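Local structure of vinylacetyl-CoA Delta-isomerase (Nitrosopumilus maritimus SCM1, 6VJR) at residues A[83-96]-A[291-303]. The protein is a 4-hydroxybutyryl-CoA dehydratase that binds FAD, a [4Fe-4S] cluster and iron, and probably also has vinylacetyl-CoA Delta-isomerase activity. Sequence-based numbering, arbitrary orientation.
Sequences QNKMQRKLGQNTGT and RSYVCKTGLGDVL. With FE (Fe (III) ion), chain I; SF4 (iron/sulfur cluster), chain E.
Arg88 meets Asp301 side-on, with guanidinium and carboxylate nearly coplanar. Arg88 NE bonds Asp301 OD2 at 2.9 Å and Arg88 NH2 bonds Asp301 OD1, together a salt bridge, both on syn lone pairs. With CG anti to the backbone N (chi1 -175°) and the chain extended to NE, Arg88 reaches across helix 295-314, and Thr297 OG1 lies over one guanidinium face. Gln92 NE2 reaches Asp301 OD2 at 2.8 Å from above the carboxylate plane, so that oxygen accepts two bonds. Arg88 NH2 also pairs with Glu334; losing this guanidinium to an alanine would probably leave both carboxylates without that partner, with Gln92 still holding Asp301 OD2.

Between the helices, Gly91 packs on Gly298, their CA atoms 4.1 Å apart. The backbones touch, leaving no room for a CB on either. The helices cross at -34° with axes 6.6 Å apart.

At the other end, Arg291 points NH1 and NH2 end-on at the single oxygen Gln83 OE1, each bond 2.8 Å. Asn84 ND2 sits over one face of this guanidinium and bonds Gln87 OE1, while Asn84 OD1 bonds Ser344. Ser292 OG is hydrogen-bonded to Asp105; its bond from Gln87 NE2 is weak.

Next in the chain, Tyr293 binds the iron and Cys295 the [4Fe-4S] cluster. Helix 77-94 thus backs the metal-binding turn between helices 278-292 and 295-314. Helix 36-51 touches Leu90, 101-121 Gln83 and Gln87, and 320-345 Asn84, Thr297 and Asp301; Phe491 of the second subunit packs on Arg88.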
# COMPACT_ATOMS: atom_id res chain seq x y z
N GLN A 83 16.47 14.88 -22.22
CA GLN A 83 15.02 14.98 -22.44
C GLN A 83 14.33 14.98 -21.07
O GLN A 83 13.46 15.83 -20.83
CB GLN A 83 14.42 13.79 -23.21
CG GLN A 83 14.87 13.67 -24.66
CD GLN A 83 14.38 12.40 -25.32
OE1 GLN A 83 14.07 11.41 -24.66
NE2 GLN A 83 14.26 12.44 -26.63
N ASN A 84 14.72 14.06 -20.19
CA ASN A 84 14.12 13.95 -18.85
C ASN A 84 14.39 15.17 -17.98
O ASN A 84 13.51 15.67 -17.31
CB ASN A 84 14.59 12.68 -18.14
CG ASN A 84 14.07 11.37 -18.66
OD1 ASN A 84 14.70 10.34 -18.40
ND2 ASN A 84 12.93 11.34 -19.33
N LYS A 85 15.61 15.71 -18.03
CA LYS A 85 15.94 16.91 -17.26
C LYS A 85 15.06 18.09 -17.71
O LYS A 85 14.51 18.82 -16.88
CB LYS A 85 17.41 17.22 -17.42
CG LYS A 85 18.34 16.20 -16.81
CD LYS A 85 19.80 16.54 -16.96
CE LYS A 85 20.65 15.71 -16.08
NZ LYS A 85 22.05 15.97 -16.32
N MET A 86 14.91 18.27 -19.03
CA MET A 86 14.04 19.27 -19.62
C MET A 86 12.59 19.08 -19.19
O MET A 86 11.91 20.06 -18.85
CB MET A 86 14.26 19.30 -21.15
CG MET A 86 13.33 20.32 -21.82
SD MET A 86 13.51 20.35 -23.60
CE MET A 86 12.80 18.78 -24.10
N GLN A 87 12.10 17.85 -19.31
CA GLN A 87 10.74 17.51 -18.91
C GLN A 87 10.43 17.92 -17.46
O GLN A 87 9.37 18.51 -17.18
CB GLN A 87 10.49 16.04 -19.16
CG GLN A 87 10.34 15.69 -20.63
CD GLN A 87 10.56 14.23 -20.94
OE1 GLN A 87 11.13 13.48 -20.13
NE2 GLN A 87 10.10 13.80 -22.11
N ARG A 88 11.32 17.57 -16.53
CA ARG A 88 11.07 17.89 -15.12
C ARG A 88 11.08 19.41 -14.94
O ARG A 88 10.27 20.01 -14.24
CB ARG A 88 12.05 17.19 -14.18
CG ARG A 88 11.69 17.44 -12.72
CD ARG A 88 12.56 16.66 -11.80
NE ARG A 88 12.10 16.83 -10.41
CZ ARG A 88 12.48 16.06 -9.43
NH1 ARG A 88 13.36 15.09 -9.62
NH2 ARG A 88 11.96 16.20 -8.25
N LYS A 89 12.03 20.08 -15.61
CA LYS A 89 12.08 21.54 -15.52
C LYS A 89 10.79 22.19 -16.04
O LYS A 89 10.28 23.12 -15.42
CB LYS A 89 13.31 22.06 -16.28
CG LYS A 89 13.46 23.54 -16.34
CD LYS A 89 13.54 24.16 -14.99
CE LYS A 89 14.74 23.86 -14.27
NZ LYS A 89 15.06 25.10 -13.54
N LEU A 90 10.28 21.77 -17.19
CA LEU A 90 9.04 22.34 -17.76
C LEU A 90 7.85 22.02 -16.85
O LEU A 90 6.98 22.87 -16.67
CB LEU A 90 8.87 21.84 -19.19
CG LEU A 90 9.82 22.41 -20.23
CD1 LEU A 90 9.77 21.57 -21.49
CD2 LEU A 90 9.40 23.84 -20.45
N GLY A 91 7.83 20.82 -16.27
CA GLY A 91 6.80 20.51 -15.28
C GLY A 91 6.81 21.50 -14.10
O GLY A 91 5.76 21.96 -13.62
N GLN A 92 7.99 21.79 -13.57
CA GLN A 92 8.15 22.78 -12.51
C GLN A 92 7.64 24.16 -12.95
O GLN A 92 7.07 24.88 -12.15
CB GLN A 92 9.59 22.90 -12.08
CG GLN A 92 10.14 21.69 -11.35
CD GLN A 92 11.54 21.91 -10.83
OE1 GLN A 92 12.20 22.92 -11.11
NE2 GLN A 92 11.95 21.00 -9.98
N ASN A 93 7.96 24.57 -14.19
CA ASN A 93 7.67 25.90 -14.68
C ASN A 93 6.21 26.12 -15.05
O ASN A 93 5.76 27.27 -14.99
CB ASN A 93 8.52 26.22 -15.89
CG ASN A 93 9.99 26.36 -15.59
OD1 ASN A 93 10.41 26.32 -14.44
ND2 ASN A 93 10.76 26.61 -16.65
N THR A 94 5.49 25.04 -15.39
CA THR A 94 4.15 25.18 -15.92
C THR A 94 3.11 24.50 -15.04
O THR A 94 1.96 24.92 -15.08
CB THR A 94 4.03 24.65 -17.34
OG1 THR A 94 4.19 23.25 -17.36
CG2 THR A 94 4.95 25.35 -18.33
N GLY A 95 3.51 23.46 -14.33
CA GLY A 95 2.57 22.70 -13.53
C GLY A 95 1.51 22.00 -14.36
O GLY A 95 0.45 21.62 -13.84
N THR A 96 1.77 21.76 -15.64
CA THR A 96 0.74 21.16 -16.46
C THR A 96 1.39 20.31 -17.53
O THR A 96 2.61 20.12 -17.55
CB THR A 96 -0.14 22.25 -17.09
OG1 THR A 96 -1.31 21.60 -17.61
CG2 THR A 96 0.60 22.98 -18.19
N ARG A 291 8.76 6.68 -20.16
CA ARG A 291 9.65 7.39 -19.24
C ARG A 291 9.75 8.90 -19.49
O ARG A 291 10.45 9.60 -18.74
CB ARG A 291 11.00 6.74 -19.06
CG ARG A 291 11.83 6.45 -20.26
CD ARG A 291 12.71 7.62 -20.77
NE ARG A 291 12.02 8.48 -21.72
CZ ARG A 291 12.64 9.35 -22.55
NH1 ARG A 291 13.96 9.60 -22.47
NH2 ARG A 291 11.92 9.99 -23.45
N SER A 292 8.97 9.44 -20.44
CA SER A 292 8.71 10.86 -20.51
C SER A 292 7.90 11.35 -19.32
O SER A 292 7.87 12.56 -19.05
CB SER A 292 8.11 11.23 -21.86
OG SER A 292 9.15 11.14 -22.85
N TYR A 293 7.27 10.40 -18.61
CA TYR A 293 6.50 10.70 -17.40
C TYR A 293 7.34 11.23 -16.25
O TYR A 293 6.79 11.60 -15.22
CB TYR A 293 5.59 9.54 -16.94
CG TYR A 293 4.47 9.39 -17.94
CD1 TYR A 293 3.30 10.12 -17.81
CD2 TYR A 293 4.61 8.57 -19.04
CE1 TYR A 293 2.33 10.12 -18.78
CE2 TYR A 293 3.65 8.54 -20.03
CZ TYR A 293 2.54 9.35 -19.92
OH TYR A 293 1.65 9.41 -20.92
N VAL A 294 8.66 11.38 -16.43
CA VAL A 294 9.45 12.26 -15.58
C VAL A 294 8.84 13.67 -15.51
O VAL A 294 9.00 14.38 -14.51
CB VAL A 294 10.88 12.28 -16.08
CG1 VAL A 294 11.70 13.44 -15.53
CG2 VAL A 294 11.53 10.95 -15.77
N CYS A 295 8.10 14.07 -16.54
CA CYS A 295 7.41 15.36 -16.53
C CYS A 295 6.53 15.49 -15.26
O CYS A 295 6.46 16.54 -14.64
CB CYS A 295 6.61 15.61 -17.80
SG CYS A 295 5.20 14.49 -18.00
N LYS A 296 5.92 14.39 -14.83
CA LYS A 296 4.99 14.41 -13.73
C LYS A 296 5.71 14.64 -12.39
O LYS A 296 5.09 15.02 -11.40
CB LYS A 296 4.26 13.07 -13.61
CG LYS A 296 3.44 12.70 -14.83
CD LYS A 296 2.36 13.67 -15.27
CE LYS A 296 1.78 13.19 -16.59
NZ LYS A 296 0.79 14.11 -17.12
N THR A 297 7.03 14.45 -12.39
CA THR A 297 7.80 14.74 -11.20
C THR A 297 7.98 16.25 -10.99
O THR A 297 8.15 16.68 -9.84
CB THR A 297 9.13 14.00 -11.13
OG1 THR A 297 10.07 14.47 -12.08
CG2 THR A 297 8.95 12.51 -11.28
N GLY A 298 8.00 17.02 -12.09
CA GLY A 298 7.97 18.46 -11.95
C GLY A 298 6.62 18.97 -11.40
O GLY A 298 6.57 19.89 -10.58
N LEU A 299 5.52 18.36 -11.84
CA LEU A 299 4.22 18.66 -11.28
C LEU A 299 4.17 18.25 -9.79
O LEU A 299 3.64 18.99 -8.96
CB LEU A 299 3.14 17.92 -12.06
CG LEU A 299 2.61 18.64 -13.29
CD1 LEU A 299 3.73 18.92 -14.30
CD2 LEU A 299 1.49 17.87 -13.90
N GLY A 300 4.77 17.11 -9.47
CA GLY A 300 4.90 16.68 -8.09
C GLY A 300 5.62 17.72 -7.24
O GLY A 300 5.20 18.00 -6.12
N ASP A 301 6.71 18.30 -7.78
CA ASP A 301 7.46 19.33 -7.07
C ASP A 301 6.57 20.53 -6.75
O ASP A 301 6.58 21.07 -5.64
CB ASP A 301 8.63 19.79 -7.93
CG ASP A 301 9.74 18.75 -8.12
OD1 ASP A 301 9.91 17.89 -7.24
OD2 ASP A 301 10.45 18.82 -9.20
N VAL A 302 5.75 20.94 -7.71
CA VAL A 302 4.79 22.04 -7.51
C VAL A 302 3.78 21.68 -6.42
O VAL A 302 3.52 22.49 -5.55
CB VAL A 302 4.10 22.40 -8.84
CG1 VAL A 302 2.97 23.39 -8.63
CG2 VAL A 302 5.08 22.91 -9.88
N LEU A 303 3.18 20.49 -6.48
CA LEU A 303 2.16 20.07 -5.53
C LEU A 303 2.73 20.00 -4.11
O LEU A 303 2.11 20.37 -3.14
CB LEU A 303 1.51 18.80 -6.04
CG LEU A 303 0.28 18.37 -5.24
CD1 LEU A 303 -0.72 19.44 -5.06
CD2 LEU A 303 -0.35 17.17 -5.97
FE FE I . 1.49 10.95 -22.17
FE1 SF4 E . 2.94 13.56 -21.67
FE2 SF4 E . 3.72 15.02 -19.48
FE3 SF4 E . 2.33 16.17 -21.35
FE4 SF4 E . 4.93 15.64 -21.77
S1 SF4 E . 4.09 17.16 -20.35
S2 SF4 E . 3.15 15.22 -23.26
S3 SF4 E . 5.08 13.58 -20.70
S4 SF4 E . 1.61 14.40 -20.11